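Local coordinates for putative epoxide hydrolase protein (Klebsiella pneumoniae subsp. pneumoniae, PDB 5BOV), which probably acts as a hydrolase of the alpha/beta fold, perhaps on epoxides or monoacylglycerol esters, although its natural substrate has not been established, at residues Gly6-Ile11 / Val61-Leu66; Leu36-Gly39 / Asp43-Ser46; Pro52-Lys57 / Gln296-Ala301; Arg114-Val119 / Lys128-Val133. All coordinates share one frame; numbering follows the deposited sequence.

Overall arrangement
All four contacts gather around the central mixed sheet of one alpha/beta-hydrolase fold. Contact 1 lays the N-terminal loop against strand 59-74. Contact 2, nested within its loop along the chain, lies at the end of neighbouring strand 32-37; their centres are about 10 Å apart. Contact 3 pairs helix 50-56 with the C-terminal helix 291-303 beside the same sheet, and its long loop encloses contact 4, where helix 111-122 packs on strand 127-133. Contacts 3 and 4, with centres about 16 Å apart, meet where Ala-297 and Ala-301 pack on Val-131. Between contacts 2 and 4 Leu-37 packs on Thr-115, joining the end of strand 32-37 to the helix after the presumed nucleophile elbow.

Contact 1. Residues Gly6-Ile11 / Val61-Leu66; sequences GAFDKI and VIVPYL
Phe-8 and Val-63 make the closer and more deeply buried half of this contact, in which the N-terminal loop is laid against strand 59-74. The phenyl ring presents its rim: CE1 of Phe-8 meets CG2 of Val-63 at 4.1 Å, with the methyl close to the ring plane, and the two side chains cross at about a right angle. CG of Phe-8 stands anti to the backbone N (chi1 -166°), which swings the ring from a backbone not aimed at the strand in to the valine. The backbones themselves stay well separated, with CA of Phe-8 9.2 Å from CA of Val-63. Val-24 of the adjacent strand 19-26 and Ala-51 of helix 50-56 also pack on the phenyl ring, so the ring is packed between the sheet and helix 50-56.

The second half is looser and lies nearer solvent. Here CG2 of Ile-11 approaches the rim of the Tyr-65 ring, 4.4 Å from CE2, and both residues are only partly buried. Phe-8 sits in a short 3-10 turn (7-9), after which the chain goes on to Ile-11; the bonds from Asp-9 N to Gly-6 O (3.1 Å) and from Lys-10 N to Ala-7 O (3.2 Å) close it. Lys-10 is held by a salt bridge to Asp-4.

No hydrogen bond joins the two segments, and just 131 Å² is buried between them. The loop's hold on this strand therefore rests on two apolar rim contacts, which are non-directional and depend on shape and burial.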
# COMPACT_ATOMS: atom_id res chain seq x y z
N GLY A 6 -15.05 -17.37 9.19
CA GLY A 6 -14.62 -16.25 9.99
C GLY A 6 -13.13 -16.01 9.91
O GLY A 6 -12.58 -15.27 10.74
N ALA A 7 -12.41 -16.68 9.00
CA ALA A 7 -10.94 -16.71 9.21
C ALA A 7 -10.28 -15.36 9.05
O ALA A 7 -9.24 -15.07 9.67
CB ALA A 7 -10.25 -17.68 8.21
N PHE A 8 -10.83 -14.60 8.11
CA PHE A 8 -10.21 -13.29 7.81
C PHE A 8 -10.48 -12.32 8.93
O PHE A 8 -9.77 -11.31 9.01
CB PHE A 8 -10.80 -12.72 6.51
CG PHE A 8 -10.00 -11.58 5.96
CD1 PHE A 8 -8.84 -11.80 5.21
CD2 PHE A 8 -10.38 -10.27 6.24
CE1 PHE A 8 -8.08 -10.76 4.75
CE2 PHE A 8 -9.60 -9.26 5.77
CZ PHE A 8 -8.46 -9.50 5.05
N ASP A 9 -11.40 -12.60 9.84
CA ASP A 9 -11.59 -11.78 11.00
C ASP A 9 -10.76 -12.15 12.26
O ASP A 9 -10.93 -11.49 13.29
CB ASP A 9 -13.07 -11.67 11.33
CG ASP A 9 -13.84 -10.87 10.28
OD1 ASP A 9 -13.24 -10.02 9.58
OD2 ASP A 9 -15.06 -11.19 10.16
N LYS A 10 -9.84 -13.11 12.16
CA LYS A 10 -8.97 -13.44 13.26
C LYS A 10 -7.69 -12.65 13.03
O LYS A 10 -6.96 -12.95 12.13
CB LYS A 10 -8.73 -14.95 13.33
CG LYS A 10 -10.00 -15.67 13.75
CD LYS A 10 -9.83 -17.19 13.67
CE LYS A 10 -11.00 -17.86 14.36
NZ LYS A 10 -12.14 -17.95 13.40
N ILE A 11 -7.52 -11.59 13.79
CA ILE A 11 -6.38 -10.71 13.67
C ILE A 11 -5.29 -11.14 14.62
O ILE A 11 -5.51 -11.31 15.80
CB ILE A 11 -6.74 -9.26 13.99
CG1 ILE A 11 -7.95 -8.85 13.11
CG2 ILE A 11 -5.58 -8.37 13.71
CD1 ILE A 11 -7.76 -9.06 11.63
N VAL A 61 -1.29 -16.66 3.07
CA VAL A 61 -1.54 -15.22 2.82
C VAL A 61 -1.46 -14.39 4.11
O VAL A 61 -2.13 -14.67 5.13
CB VAL A 61 -2.92 -15.03 2.18
CG1 VAL A 61 -3.07 -13.61 1.69
CG2 VAL A 61 -3.07 -16.01 1.04
N ILE A 62 -0.60 -13.38 4.07
CA ILE A 62 -0.40 -12.42 5.16
C ILE A 62 -0.94 -11.08 4.75
O ILE A 62 -0.57 -10.55 3.66
CB ILE A 62 1.11 -12.25 5.46
CG1 ILE A 62 1.83 -13.59 5.72
CG2 ILE A 62 1.33 -11.25 6.59
CD1 ILE A 62 1.33 -14.24 6.91
N VAL A 63 -1.83 -10.52 5.58
CA VAL A 63 -2.42 -9.20 5.24
C VAL A 63 -2.31 -8.25 6.45
O VAL A 63 -3.13 -8.36 7.39
CB VAL A 63 -3.90 -9.31 4.82
CG1 VAL A 63 -4.36 -8.02 4.19
CG2 VAL A 63 -4.12 -10.47 3.85
N PRO A 64 -1.27 -7.40 6.50
CA PRO A 64 -1.06 -6.55 7.62
C PRO A 64 -1.66 -5.20 7.53
O PRO A 64 -1.76 -4.64 6.44
CB PRO A 64 0.48 -6.42 7.65
CG PRO A 64 0.86 -6.42 6.18
CD PRO A 64 -0.13 -7.33 5.53
N TYR A 65 -2.04 -4.66 8.68
CA TYR A 65 -2.32 -3.22 8.76
C TYR A 65 -0.99 -2.48 8.69
O TYR A 65 -0.04 -2.78 9.45
CB TYR A 65 -3.01 -2.83 10.05
CG TYR A 65 -4.43 -3.28 10.24
CD1 TYR A 65 -5.46 -2.71 9.50
CD2 TYR A 65 -4.76 -4.25 11.19
CE1 TYR A 65 -6.79 -3.02 9.75
CE2 TYR A 65 -6.08 -4.64 11.40
CZ TYR A 65 -7.10 -4.00 10.70
OH TYR A 65 -8.40 -4.35 10.90
N LEU A 66 -0.88 -1.49 7.82
CA LEU A 66 0.28 -0.61 7.82
C LEU A 66 0.33 0.27 9.14
O LEU A 66 -0.67 0.42 9.80
CB LEU A 66 0.26 0.29 6.60
CG LEU A 66 0.34 -0.41 5.22
CD1 LEU A 66 0.31 0.68 4.16
CD2 LEU A 66 1.58 -1.25 5.09

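Contact 2. Residues Leu36-Gly39 / Asp43-Ser46; sequences LLHG and DIQS
The HGXP motif, which in epoxide hydrolases of this fold borders the oxyanion hole, begins here with His-38, whose ring is covered on one face by the backbone of Asp-43. The CA of Asp-43 sits 3.7 Å from the ring centroid of His-38 and 16° off the normal, a CH-pi contact displaced slightly toward the rim. Nearer the main chain, CB of His-38 packs 3.3 Å from O of Asp-43. With chi1 at 69° the imidazole lies between its own backbone N and carbonyl carbon, which lays the ring against the Asp-43 backbone.

Two bonds fix the rotation of that ring. His-38 ND1 donates to Gly-39 O at 3.0 Å along a nearly straight line, the oxygen lying in the ring plane, while NE2 receives the backbone N of Leu-66, just after the first part of strand 59-74. Tyr-69 adds an edge-to-face ring contact.

The chain beyond is tied just as closely. Asp-43 OD1 accepts Gln-45 N at 2.9 Å, forming an Asx turn in which the donor arrives from above the carboxylate plane; the same oxygen is bonded to Thr-200 OG1. Ser-46 N binds Asp-43 O at 3.0 Å. Ser-46 OG is linked to Asn-285 ND2 and also lies within hydrogen-bonding distance of Asp-43 O, at 3.0 Å.

Across the two segments there is no hydrogen bond. The bonds at ND1 and NE2 set the rotation of the His-38 ring and so present its face to CA of Asp-43, probably helping to keep the presumed oxyanion-hole loop in shape.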
# COMPACT_ATOMS: atom_id res chain seq x y z
N LEU A 36 0.00 -9.05 1.18
CA LEU A 36 -0.91 -8.16 0.46
C LEU A 36 -0.95 -6.88 1.27
O LEU A 36 -1.39 -6.86 2.41
CB LEU A 36 -2.31 -8.78 0.37
CG LEU A 36 -2.38 -10.16 -0.33
CD1 LEU A 36 -3.79 -10.75 -0.20
CD2 LEU A 36 -1.93 -10.10 -1.78
N LEU A 37 -0.64 -5.75 0.58
CA LEU A 37 -0.51 -4.47 1.27
C LEU A 37 -1.52 -3.47 0.78
O LEU A 37 -1.60 -3.14 -0.44
CB LEU A 37 0.92 -3.96 1.03
CG LEU A 37 2.07 -4.83 1.51
CD1 LEU A 37 3.41 -4.19 1.17
CD2 LEU A 37 1.99 -5.15 3.00
N HIS A 38 -2.26 -2.89 1.72
CA HIS A 38 -3.29 -1.91 1.37
C HIS A 38 -2.71 -0.50 1.17
O HIS A 38 -1.53 -0.26 1.45
CB HIS A 38 -4.36 -1.92 2.45
CG HIS A 38 -3.92 -1.37 3.78
ND1 HIS A 38 -3.82 -0.02 4.03
CD2 HIS A 38 -3.46 -1.98 4.90
CE1 HIS A 38 -3.35 0.18 5.25
NE2 HIS A 38 -3.17 -1.00 5.82
N GLY A 39 -3.61 0.39 0.76
CA GLY A 39 -3.29 1.76 0.53
C GLY A 39 -4.03 2.72 1.45
O GLY A 39 -4.68 2.30 2.42
N ASP A 43 -7.83 -0.30 4.07
CA ASP A 43 -7.20 -1.18 5.06
C ASP A 43 -7.20 -2.64 4.59
O ASP A 43 -7.41 -2.88 3.40
CB ASP A 43 -7.83 -1.05 6.46
CG ASP A 43 -9.14 -1.77 6.60
OD1 ASP A 43 -9.75 -2.16 5.59
OD2 ASP A 43 -9.60 -1.79 7.77
N ILE A 44 -6.96 -3.58 5.49
CA ILE A 44 -6.88 -4.99 5.15
C ILE A 44 -8.15 -5.52 4.45
O ILE A 44 -8.14 -6.54 3.76
CB ILE A 44 -6.55 -5.88 6.37
CG1 ILE A 44 -7.63 -5.83 7.43
CG2 ILE A 44 -5.17 -5.46 6.91
CD1 ILE A 44 -7.46 -6.85 8.50
N GLN A 45 -9.32 -4.86 4.67
CA GLN A 45 -10.52 -5.33 4.02
C GLN A 45 -10.46 -5.28 2.51
O GLN A 45 -11.25 -5.92 1.80
CB GLN A 45 -11.77 -4.57 4.52
CG GLN A 45 -12.01 -4.64 6.02
CD GLN A 45 -11.96 -6.05 6.63
OE1 GLN A 45 -11.42 -6.20 7.77
NE2 GLN A 45 -12.51 -6.99 6.01
N SER A 46 -9.50 -4.52 1.97
CA SER A 46 -9.25 -4.52 0.54
C SER A 46 -8.94 -5.96 0.01
O SER A 46 -9.20 -6.21 -1.16
CB SER A 46 -8.02 -3.66 0.24
OG SER A 46 -8.22 -2.29 0.55

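Contact 3. Residues Pro52-Lys57 / Gln296-Ala301; sequences PALAQK and QAVVDA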
# COMPACT_ATOMS: atom_id res chain seq x y z
N PRO A 52 -8.86 -15.10 1.00
CA PRO A 52 -9.32 -16.44 1.17
C PRO A 52 -9.30 -17.19 -0.15
O PRO A 52 -9.13 -18.42 -0.12
CB PRO A 52 -10.75 -16.29 1.70
CG PRO A 52 -10.82 -14.92 2.28
CD PRO A 52 -9.81 -14.12 1.58
N ALA A 53 -9.47 -16.49 -1.26
CA ALA A 53 -9.42 -17.16 -2.57
C ALA A 53 -8.01 -17.70 -2.81
O ALA A 53 -7.85 -18.84 -3.28
CB ALA A 53 -9.76 -16.19 -3.70
N LEU A 54 -7.00 -16.94 -2.50
CA LEU A 54 -5.59 -17.43 -2.60
C LEU A 54 -5.32 -18.56 -1.63
O LEU A 54 -4.63 -19.55 -1.98
CB LEU A 54 -4.65 -16.30 -2.38
CG LEU A 54 -4.52 -15.28 -3.51
CD1 LEU A 54 -3.80 -14.03 -3.07
CD2 LEU A 54 -3.83 -15.84 -4.73
N ALA A 55 -5.81 -18.42 -0.41
CA ALA A 55 -5.64 -19.49 0.57
C ALA A 55 -6.21 -20.81 0.13
O ALA A 55 -5.59 -21.88 0.31
CB ALA A 55 -6.23 -19.11 1.92
N GLN A 56 -7.38 -20.78 -0.49
CA GLN A 56 -8.03 -22.00 -1.06
C GLN A 56 -7.30 -22.62 -2.20
O GLN A 56 -7.41 -23.81 -2.43
CB GLN A 56 -9.45 -21.68 -1.39
CG GLN A 56 -10.29 -22.79 -1.93
CD GLN A 56 -11.76 -22.42 -2.05
OE1 GLN A 56 -12.16 -21.25 -1.81
NE2 GLN A 56 -12.57 -23.40 -2.46
N LYS A 57 -6.48 -21.84 -2.89
CA LYS A 57 -5.63 -22.31 -3.98
C LYS A 57 -4.19 -22.67 -3.51
O LYS A 57 -3.32 -22.96 -4.32
CB LYS A 57 -5.55 -21.24 -5.07
CG LYS A 57 -6.86 -21.12 -5.94
CD LYS A 57 -6.95 -22.14 -7.13
CE LYS A 57 -8.28 -22.57 -7.76
NZ LYS A 57 -8.03 -23.40 -8.95
N GLN A 296 -6.12 -13.46 -9.97
CA GLN A 296 -5.51 -13.99 -11.22
C GLN A 296 -4.13 -13.37 -11.44
O GLN A 296 -3.17 -14.03 -11.83
CB GLN A 296 -6.39 -13.77 -12.46
CG GLN A 296 -5.91 -14.57 -13.68
CD GLN A 296 -6.00 -16.05 -13.48
OE1 GLN A 296 -7.10 -16.60 -13.17
NE2 GLN A 296 -4.87 -16.76 -13.57
N ALA A 297 -4.03 -12.05 -11.20
CA ALA A 297 -2.74 -11.40 -11.30
C ALA A 297 -1.67 -11.91 -10.34
O ALA A 297 -0.51 -12.10 -10.72
CB ALA A 297 -2.90 -9.89 -11.14
N VAL A 298 -2.05 -12.19 -9.12
CA VAL A 298 -1.10 -12.74 -8.13
C VAL A 298 -0.66 -14.14 -8.55
O VAL A 298 0.52 -14.43 -8.54
CB VAL A 298 -1.70 -12.77 -6.68
CG1 VAL A 298 -0.81 -13.52 -5.72
CG2 VAL A 298 -1.94 -11.33 -6.16
N VAL A 299 -1.61 -14.97 -8.96
CA VAL A 299 -1.28 -16.34 -9.41
C VAL A 299 -0.33 -16.26 -10.65
O VAL A 299 0.69 -16.97 -10.72
CB VAL A 299 -2.53 -17.13 -9.77
CG1 VAL A 299 -2.16 -18.40 -10.49
CG2 VAL A 299 -3.36 -17.37 -8.51
N ASP A 300 -0.66 -15.39 -11.59
CA ASP A 300 0.13 -15.23 -12.82
C ASP A 300 1.51 -14.69 -12.55
O ASP A 300 2.48 -15.18 -13.10
CB ASP A 300 -0.60 -14.39 -13.83
CG ASP A 300 -1.85 -15.04 -14.37
OD1 ASP A 300 -2.08 -16.28 -14.22
OD2 ASP A 300 -2.64 -14.34 -15.02
N ALA A 301 1.62 -13.73 -11.63
CA ALA A 301 2.94 -13.21 -11.31
C ALA A 301 3.80 -14.24 -10.60
O ALA A 301 5.02 -14.32 -10.83
CB ALA A 301 2.80 -11.93 -10.48
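The apolar contacts all centre on Leu-54, whose two methyls reach from helix 50-56 to a pair of consecutive valines on the C-terminal helix. CG1 of Val-298 is touched by both branches, at 3.9 Å from CD2 of Leu-54 and 4.0 Å from its CD1, the side chains crossing at about a right angle. CD2 of Leu-54 also meets CG2 of Val-299 at 4.1 Å, but there the two side chains run past each other in opposite directions. CG of Leu-54 is anti to the carbonyl carbon (chi1 -73°), which points the fork at the C-terminal helix. Val-298 offers the branch anti to its backbone N and Val-299 the one beside it, so the two valines meet the leucine with different branches.

In the alpha/beta-hydrolase fold, the helix after the third strand and the last helix of the chain pack side by side on the same face of the central sheet, and this is their meeting line. Leu-54 also rests on Tyr-59 and Val-61 of strand 59-74 and on Val-295, while Ala-297 and Ala-301 turn toward strands 247-252 and 127-133.

No polar interaction joins the two helices. Gln-296 NE2 donates to Asp-300 OD1 at 2.9 Å (N-H...O 153°), one helical turn on; the acceptor lies in the amide plane, whereas the amide nitrogen stands above the carboxylate plane. The other oxygen, Asp-300 OD2, forms a salt bridge with Arg-276. Within 296-301 the backbone is regular helix, with Asp-300 N bonded to Gln-296 O at 2.9 Å.

Contact 4. Residues Arg114-Val119 / Lys128-Val133; sequences RTADIV and KSLVSV
Asp-117 carries CG beside its backbone N (chi1 -69°) and Ser-132 carries OG anti to its own (chi1 -170°), and these two torsions bring carboxylate and hydroxyl together across a beta-alpha-beta crossover. The unit runs from strand 104-108 through helix 111-122 to strand 127-133, and its first turn matches a nucleophile elbow in pattern. Helix 114-119 and strand 129-133 run roughly antiparallel, at 145°, with their axes 8.4 Å apart at the closest.

The polar link is short: OG of Ser-132 lies 2.6 Å from OD1 of Asp-117. The hydroxyl is also bonded to Gly-135 O, so its single proton has two possible acceptors. OD2 of Asp-117 accepts the backbone N of Leu-137. Both carboxylate oxygens of this buried aspartate therefore have partners on strand 127-133 or the loop that follows it, which ties the helix to the chain leaving the sheet; these bonds would probably help to offset the cost of burying the carboxylate.

At the preceding residue the packing is hydrocarbon. CB of Ala-116 presses on CD1 of Leu-130 at 3.5 Å, a close methyl-to-methyl approach, and the alanine also touches Leu-106 of the adjoining strand. Leu-130 points from the sheet toward the helix, and its two methyls straddle the junction between apolar and polar halves: while CD1 faces the alanine, CD2 of Leu-130 lies 3.7 Å from OD1 of Asp-117, the same oxygen that meets the serine.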
# COMPACT_ATOMS: atom_id res chain seq x y z
N ARG A 114 3.69 1.22 -3.38
CA ARG A 114 4.97 1.88 -3.12
C ARG A 114 5.84 1.09 -2.18
O ARG A 114 7.01 0.84 -2.44
CB ARG A 114 4.71 3.24 -2.56
CG ARG A 114 5.93 4.05 -2.31
CD ARG A 114 5.58 5.35 -1.58
NE ARG A 114 5.19 5.06 -0.22
CZ ARG A 114 4.49 5.85 0.57
NH1 ARG A 114 4.01 7.00 0.16
NH2 ARG A 114 4.29 5.47 1.85
N THR A 115 5.22 0.55 -1.12
CA THR A 115 5.93 -0.18 -0.13
C THR A 115 6.48 -1.52 -0.73
O THR A 115 7.66 -1.83 -0.57
CB THR A 115 5.02 -0.51 1.09
OG1 THR A 115 4.58 0.72 1.69
CG2 THR A 115 5.72 -1.29 2.08
N ALA A 116 5.64 -2.24 -1.47
CA ALA A 116 6.11 -3.46 -2.11
C ALA A 116 7.20 -3.20 -3.16
O ALA A 116 8.15 -3.96 -3.25
CB ALA A 116 4.93 -4.15 -2.82
N ASP A 117 7.05 -2.10 -3.92
CA ASP A 117 8.01 -1.67 -4.88
C ASP A 117 9.41 -1.49 -4.16
O ASP A 117 10.44 -1.93 -4.69
CB ASP A 117 7.67 -0.39 -5.56
CG ASP A 117 6.48 -0.48 -6.50
OD1 ASP A 117 5.95 -1.58 -6.75
OD2 ASP A 117 6.03 0.62 -6.85
N ILE A 118 9.40 -0.78 -3.03
CA ILE A 118 10.61 -0.53 -2.30
C ILE A 118 11.24 -1.84 -1.80
O ILE A 118 12.48 -2.00 -1.93
CB ILE A 118 10.38 0.46 -1.15
CG1 ILE A 118 10.05 1.80 -1.70
CG2 ILE A 118 11.65 0.55 -0.22
CD1 ILE A 118 9.48 2.77 -0.67
N VAL A 119 10.45 -2.74 -1.24
CA VAL A 119 11.01 -4.01 -0.80
C VAL A 119 11.66 -4.73 -1.96
O VAL A 119 12.78 -5.25 -1.85
CB VAL A 119 9.99 -4.91 -0.09
CG1 VAL A 119 10.61 -6.15 0.39
CG2 VAL A 119 9.44 -4.16 1.09
N LYS A 128 9.71 -12.79 -4.32
CA LYS A 128 9.62 -13.75 -5.41
C LYS A 128 9.03 -13.13 -6.69
O LYS A 128 9.54 -13.38 -7.80
CB LYS A 128 8.83 -15.00 -4.94
CG LYS A 128 8.68 -16.06 -5.96
CD LYS A 128 7.92 -17.27 -5.35
CE LYS A 128 7.93 -18.38 -6.35
NZ LYS A 128 7.00 -18.16 -7.46
N SER A 129 7.90 -12.44 -6.56
CA SER A 129 7.29 -11.73 -7.66
C SER A 129 6.45 -10.62 -7.03
O SER A 129 6.23 -10.61 -5.81
CB SER A 129 6.42 -12.62 -8.48
OG SER A 129 5.26 -13.08 -7.75
N LEU A 130 6.06 -9.69 -7.86
CA LEU A 130 5.39 -8.46 -7.48
C LEU A 130 4.19 -8.12 -8.34
O LEU A 130 4.23 -8.27 -9.56
CB LEU A 130 6.42 -7.32 -7.64
CG LEU A 130 5.97 -5.91 -7.39
CD1 LEU A 130 5.51 -5.71 -5.94
CD2 LEU A 130 7.07 -4.90 -7.79
N VAL A 131 3.05 -7.79 -7.69
CA VAL A 131 1.93 -7.19 -8.35
C VAL A 131 1.86 -5.75 -7.84
O VAL A 131 1.66 -5.51 -6.67
CB VAL A 131 0.60 -7.92 -8.11
CG1 VAL A 131 -0.54 -7.18 -8.74
CG2 VAL A 131 0.69 -9.31 -8.72
N SER A 132 2.07 -4.80 -8.75
CA SER A 132 2.12 -3.37 -8.37
C SER A 132 1.06 -2.61 -9.12
O SER A 132 1.19 -2.30 -10.32
CB SER A 132 3.53 -2.81 -8.66
OG SER A 132 3.69 -1.52 -8.09
N VAL A 133 -0.01 -2.25 -8.43
CA VAL A 133 -1.06 -1.50 -9.06
C VAL A 133 -0.59 -0.05 -9.33
O VAL A 133 -0.02 0.59 -8.42
CB VAL A 133 -2.34 -1.41 -8.23
CG1 VAL A 133 -3.40 -0.53 -8.88
CG2 VAL A 133 -2.88 -2.78 -7.92